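Local atomic coordinates of uncharacterized protein (Enterococcus faecalis, PDB entry 3D3Y), a protein that is of unknown function but is related to M16 metallopeptidases and may bind a metal ion. Residues Q237-E245 with R409-F417. Numbering follows the deposited sequence.
Sequences QPIRNVIEE and RLELQAIFF
E244 joins the two strands through both its backbone polar atoms: its N donates to Q413 O (3.0 Å, N-H...O angle 153°) from 32° outside the carbonyl plane, and its O receives I415 N at 2.9 Å. A414 CA also leans on E244 O, at 3.1 Å, a CA-H...O contact. The strands run parallel, and E244-E245 opens edge strand 244-251 of the five-stranded mixed sheet in the C-terminal half of the chain, consistent with an M16-type C-terminal domain. On the far side of 411-421, Q413 and A414 both face A260 in a classic beta bulge. Before the strand begins, R240, bent at chi2 and chi3, brings one guanidinium face over Q413 CB, which sits 3.5 Å from the plane toward the rim, while Y162 makes a cation-pi contact with the same group. On the face bearing E245 and I415, these two side chains run side by side, E245 CD 3.9 Å from I415 CD1; the carboxylate reaches on to a salt bridge with R326. With I243 CG1 beside the backbone N (chi1 -67°), CG2 stands anti to it and meets I415 CD1 at 4.1 Å, whereas I243 CD1 packs on L412 CD2 at 3.9 Å. The side chains of I239 and E411 cross at about a right angle, CG2 against CG.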
ATOM      1  N   GLN A 237      -2.269   5.650  17.830  1.00 38.36           N
ATOM      2  CA  GLN A 237      -1.340   6.271  18.782  1.00 39.49           C
ATOM      3  C   GLN A 237      -2.085   7.371  19.504  1.00 40.48           C
ATOM      4  O   GLN A 237      -3.085   7.880  18.972  1.00 41.03           O
ATOM      5  CB  GLN A 237      -0.140   6.858  18.047  1.00 39.48           C
ATOM      6  CG  GLN A 237      -0.509   7.827  16.937  1.00 37.01           C
ATOM      7  CD  GLN A 237       0.726   8.471  16.312  1.00 37.42           C
ATOM      8  OE1 GLN A 237       1.789   7.849  16.219  1.00 38.48           O
ATOM      9  NE2 GLN A 237       0.588   9.721  15.887  1.00 36.11           N
ATOM     10  N   PRO A 238      -1.627   7.743  20.711  1.00 41.09           N
ATOM     11  CA  PRO A 238      -2.303   8.836  21.404  1.00 41.26           C
ATOM     12  C   PRO A 238      -2.208  10.169  20.665  1.00 41.67           C
ATOM     13  O   PRO A 238      -1.198  10.444  19.977  1.00 40.35           O
ATOM     14  CB  PRO A 238      -1.553   8.927  22.738  1.00 41.34           C
ATOM     15  CG  PRO A 238      -0.845   7.639  22.878  1.00 41.95           C
ATOM     16  CD  PRO A 238      -0.507   7.207  21.506  1.00 41.56           C
ATOM     17  N   ILE A 239      -3.276  10.961  20.795  1.00 42.15           N
ATOM     18  CA  ILE A 239      -3.270  12.378  20.452  1.00 42.75           C
ATOM     19  C   ILE A 239      -2.334  13.122  21.422  1.00 43.35           C
ATOM     20  O   ILE A 239      -2.429  12.936  22.640  1.00 43.06           O
ATOM     21  CB  ILE A 239      -4.689  12.964  20.522  1.00 42.61           C
ATOM     22  CG1 ILE A 239      -5.551  12.383  19.394  1.00 43.06           C
ATOM     23  CG2 ILE A 239      -4.668  14.467  20.359  1.00 42.30           C
ATOM     24  CD1 ILE A 239      -6.908  11.940  19.854  1.00 44.58           C
ATOM     25  N   ARG A 240      -1.428  13.923  20.863  1.00 43.75           N
ATOM     26  CA  ARG A 240      -0.549  14.817  21.614  1.00 45.02           C
ATOM     27  C   ARG A 240      -1.259  16.167  21.765  1.00 44.61           C
ATOM     28  O   ARG A 240      -1.928  16.645  20.838  1.00 43.35           O
ATOM     29  CB  ARG A 240       0.768  15.056  20.853  1.00 45.61           C
ATOM     30  CG  ARG A 240       1.699  13.842  20.607  1.00 47.86           C
ATOM     31  CD  ARG A 240       2.415  13.966  19.212  1.00 47.93           C
ATOM     32  NE  ARG A 240       1.726  13.225  18.148  1.00 53.94           N
ATOM     33  CZ  ARG A 240       2.005  13.285  16.835  1.00 55.48           C
ATOM     34  NH1 ARG A 240       1.286  12.559  15.991  1.00 56.51           N
ATOM     35  NH2 ARG A 240       2.971  14.071  16.346  1.00 56.11           N
ATOM     36  N   ASN A 241      -1.095  16.808  22.913  1.00 45.12           N
ATOM     37  CA  ASN A 241      -1.713  18.121  23.094  1.00 46.22           C
ATOM     38  C   ASN A 241      -0.982  19.270  22.417  1.00 46.20           C
ATOM     39  O   ASN A 241      -1.581  20.317  22.137  1.00 47.60           O
ATOM     40  CB  ASN A 241      -2.055  18.397  24.562  1.00 48.00           C
ATOM     41  CG  ASN A 241      -3.368  17.721  24.978  1.00 50.99           C
ATOM     42  OD1 ASN A 241      -4.431  17.967  24.371  1.00 54.20           O
ATOM     43  ND2 ASN A 241      -3.300  16.851  25.988  1.00 52.88           N
ATOM     44  N   VAL A 242       0.287  19.063  22.086  1.00 44.20           N
ATOM     45  CA  VAL A 242       1.045  20.086  21.391  1.00 43.65           C
ATOM     46  C   VAL A 242       1.312  19.610  19.950  1.00 42.68           C
ATOM     47  O   VAL A 242       1.660  18.444  19.739  1.00 43.11           O
ATOM     48  CB  VAL A 242       2.361  20.391  22.150  1.00 44.10           C
ATOM     49  CG1 VAL A 242       3.258  21.341  21.362  1.00 46.16           C
ATOM     50  CG2 VAL A 242       2.068  20.978  23.537  1.00 44.20           C
ATOM     51  N   ILE A 243       1.127  20.489  18.970  1.00 40.50           N
ATOM     52  CA  ILE A 243       1.508  20.190  17.586  1.00 39.74           C
ATOM     53  C   ILE A 243       3.035  20.218  17.397  1.00 38.98           C
ATOM     54  O   ILE A 243       3.675  21.187  17.797  1.00 38.48           O
ATOM     55  CB  ILE A 243       0.847  21.182  16.627  1.00 39.33           C
ATOM     56  CG1 ILE A 243      -0.670  20.959  16.650  1.00 39.34           C
ATOM     57  CG2 ILE A 243       1.412  21.055  15.193  1.00 40.59           C
ATOM     58  CD1 ILE A 243      -1.493  22.171  16.354  1.00 41.99           C
ATOM     59  N   GLU A 244       3.615  19.162  16.814  1.00 37.65           N
ATOM     60  CA  GLU A 244       5.047  19.183  16.459  1.00 37.69           C
ATOM     61  C   GLU A 244       5.257  19.775  15.071  1.00 37.80           C
ATOM     62  O   GLU A 244       4.657  19.328  14.097  1.00 36.23           O
ATOM     63  CB  GLU A 244       5.674  17.783  16.536  1.00 37.10           C
ATOM     64  CG  GLU A 244       5.777  17.235  17.965  1.00 41.46           C
ATOM     65  CD  GLU A 244       6.736  18.030  18.879  1.00 44.16           C
ATOM     66  OE1 GLU A 244       6.360  18.212  20.060  1.00 47.58           O
ATOM     67  OE2 GLU A 244       7.841  18.462  18.437  1.00 45.18           O
ATOM     68  N   GLU A 245       6.127  20.780  14.982  1.00 38.66           N
ATOM     69  CA  GLU A 245       6.457  21.433  13.711  1.00 40.17           C
ATOM     70  C   GLU A 245       7.942  21.222  13.445  1.00 40.00           C
ATOM     71  O   GLU A 245       8.786  21.480  14.333  1.00 39.65           O
ATOM     72  CB  GLU A 245       6.154  22.927  13.796  1.00 40.47           C
ATOM     73  CG  GLU A 245       4.818  23.234  14.464  1.00 42.17           C
ATOM     74  CD  GLU A 245       4.382  24.701  14.371  1.00 44.28           C
ATOM     75  OE1 GLU A 245       4.886  25.445  13.497  1.00 48.59           O
ATOM     76  OE2 GLU A 245       3.503  25.106  15.172  1.00 49.45           O
ATOM     77  N   ARG A 409     -13.734  15.888  14.852  1.00 34.87           N
ATOM     78  CA  ARG A 409     -12.841  14.828  15.380  1.00 36.30           C
ATOM     79  C   ARG A 409     -11.391  15.001  14.968  1.00 36.14           C
ATOM     80  O   ARG A 409     -10.482  14.597  15.682  1.00 36.44           O
ATOM     81  CB  ARG A 409     -13.306  13.473  14.880  1.00 36.27           C
ATOM     82  CG  ARG A 409     -14.495  12.987  15.640  1.00 38.25           C
ATOM     83  CD  ARG A 409     -15.051  11.704  15.045  1.00 41.27           C
ATOM     84  NE  ARG A 409     -16.274  11.324  15.762  1.00 42.58           N
ATOM     85  CZ  ARG A 409     -16.494  10.124  16.291  1.00 44.07           C
ATOM     86  NH1 ARG A 409     -15.573   9.166  16.185  1.00 42.06           N
ATOM     87  NH2 ARG A 409     -17.642   9.895  16.921  1.00 43.66           N
ATOM     88  N   LEU A 410     -11.196  15.569  13.784  1.00 36.99           N
ATOM     89  CA  LEU A 410      -9.882  15.836  13.223  1.00 37.49           C
ATOM     90  C   LEU A 410      -9.077  16.625  14.203  1.00 37.63           C
ATOM     91  O   LEU A 410      -9.582  17.590  14.759  1.00 38.70           O
ATOM     92  CB  LEU A 410     -10.037  16.701  11.979  1.00 38.91           C
ATOM     93  CG  LEU A 410      -9.122  16.356  10.837  1.00 40.13           C
ATOM     94  CD1 LEU A 410      -9.724  15.093  10.265  1.00 42.89           C
ATOM     95  CD2 LEU A 410      -9.121  17.437   9.780  1.00 41.18           C
ATOM     96  N   GLU A 411      -7.817  16.263  14.388  1.00 36.88           N
ATOM     97  CA  GLU A 411      -6.964  16.976  15.320  1.00 37.41           C
ATOM     98  C   GLU A 411      -5.572  17.115  14.724  1.00 36.22           C
ATOM     99  O   GLU A 411      -4.876  16.117  14.540  1.00 34.06           O
ATOM    100  CB  GLU A 411      -6.866  16.200  16.629  1.00 38.23           C
ATOM    101  CG  GLU A 411      -6.027  16.864  17.675  1.00 44.20           C
ATOM    102  CD  GLU A 411      -6.775  17.960  18.446  1.00 50.29           C
ATOM    103  OE1 GLU A 411      -6.091  18.777  19.107  1.00 54.30           O
ATOM    104  OE2 GLU A 411      -8.026  17.999  18.402  1.00 52.67           O
ATOM    105  N   LEU A 412      -5.166  18.351  14.447  1.00 35.15           N
ATOM    106  CA  LEU A 412      -3.821  18.612  13.879  1.00 34.51           C
ATOM    107  C   LEU A 412      -2.755  18.155  14.853  1.00 34.30           C
ATOM    108  O   LEU A 412      -2.884  18.368  16.080  1.00 34.50           O
ATOM    109  CB  LEU A 412      -3.659  20.093  13.490  1.00 34.77           C
ATOM    110  CG  LEU A 412      -2.354  20.560  12.842  1.00 34.70           C
ATOM    111  CD1 LEU A 412      -2.044  19.741  11.582  1.00 30.33           C
ATOM    112  CD2 LEU A 412      -2.400  22.071  12.535  1.00 33.34           C
ATOM    113  N   GLN A 413      -1.728  17.476  14.320  1.00 32.92           N
ATOM    114  CA  GLN A 413      -0.672  16.863  15.138  1.00 31.56           C
ATOM    115  C   GLN A 413       0.753  17.209  14.713  1.00 30.61           C
ATOM    116  O   GLN A 413       1.656  17.295  15.551  1.00 29.52           O
ATOM    117  CB  GLN A 413      -0.836  15.331  15.175  1.00 31.87           C
ATOM    118  CG  GLN A 413      -2.083  14.836  15.999  1.00 31.97           C
ATOM    119  CD  GLN A 413      -1.942  15.055  17.498  1.00 34.44           C
ATOM    120  OE1 GLN A 413      -2.262  16.142  18.033  1.00 37.63           O
ATOM    121  NE2 GLN A 413      -1.460  14.038  18.191  1.00 30.72           N
ATOM    122  N   ALA A 414       0.972  17.401  13.418  1.00 29.82           N
ATOM    123  CA  ALA A 414       2.324  17.640  12.947  1.00 30.02           C
ATOM    124  C   ALA A 414       2.286  18.519  11.711  1.00 30.01           C
ATOM    125  O   ALA A 414       1.345  18.466  10.930  1.00 29.01           O
ATOM    126  CB  ALA A 414       3.043  16.293  12.672  1.00 29.02           C
ATOM    127  N   ILE A 415       3.304  19.352  11.555  1.00 30.36           N
ATOM    128  CA  ILE A 415       3.434  20.188  10.376  1.00 31.06           C
ATOM    129  C   ILE A 415       4.886  20.031   9.929  1.00 31.27           C
ATOM    130  O   ILE A 415       5.817  20.206  10.740  1.00 30.98           O
ATOM    131  CB  ILE A 415       3.238  21.697  10.708  1.00 31.24           C
ATOM    132  CG1 ILE A 415       1.813  22.002  11.157  1.00 33.16           C
ATOM    133  CG2 ILE A 415       3.680  22.592   9.507  1.00 33.12           C
ATOM    134  CD1 ILE A 415       1.686  23.343  11.836  1.00 33.99           C
ATOM    135  N   PHE A 416       5.094  19.707   8.657  1.00 31.05           N
ATOM    136  CA  PHE A 416       6.448  19.642   8.141  1.00 30.84           C
ATOM    137  C   PHE A 416       6.592  20.670   7.039  1.00 30.66           C
ATOM    138  O   PHE A 416       5.762  20.730   6.117  1.00 30.01           O
ATOM    139  CB  PHE A 416       6.791  18.239   7.605  1.00 32.47           C
ATOM    140  CG  PHE A 416       8.191  18.151   7.038  1.00 33.14           C
ATOM    141  CD1 PHE A 416       9.289  18.048   7.877  1.00 35.27           C
ATOM    142  CD2 PHE A 416       8.405  18.259   5.659  1.00 35.41           C
ATOM    143  CE1 PHE A 416      10.592  18.003   7.345  1.00 34.86           C
ATOM    144  CE2 PHE A 416       9.699  18.223   5.110  1.00 34.32           C
ATOM    145  CZ  PHE A 416      10.792  18.100   5.951  1.00 33.97           C
ATOM    146  N   PHE A 417       7.637  21.479   7.149  1.00 29.69           N
ATOM    147  CA  PHE A 417       7.915  22.558   6.216  1.00 30.05           C
ATOM    148  C   PHE A 417       9.279  22.331   5.553  1.00 30.26           C
ATOM    149  O   PHE A 417      10.319  22.314   6.221  1.00 30.15           O
ATOM    150  CB  PHE A 417       7.863  23.881   6.995  1.00 30.09           C
ATOM    151  CG  PHE A 417       8.137  25.128   6.170  1.00 30.68           C
ATOM    152  CD1 PHE A 417       7.648  25.263   4.876  1.00 29.84           C
ATOM    153  CD2 PHE A 417       8.858  26.185   6.731  1.00 30.02           C
ATOM    154  CE1 PHE A 417       7.868  26.440   4.137  1.00 30.70           C
ATOM    155  CE2 PHE A 417       9.103  27.364   5.993  1.00 31.58           C
ATOM    156  CZ  PHE A 417       8.588  27.490   4.692  1.00 29.41           C
TER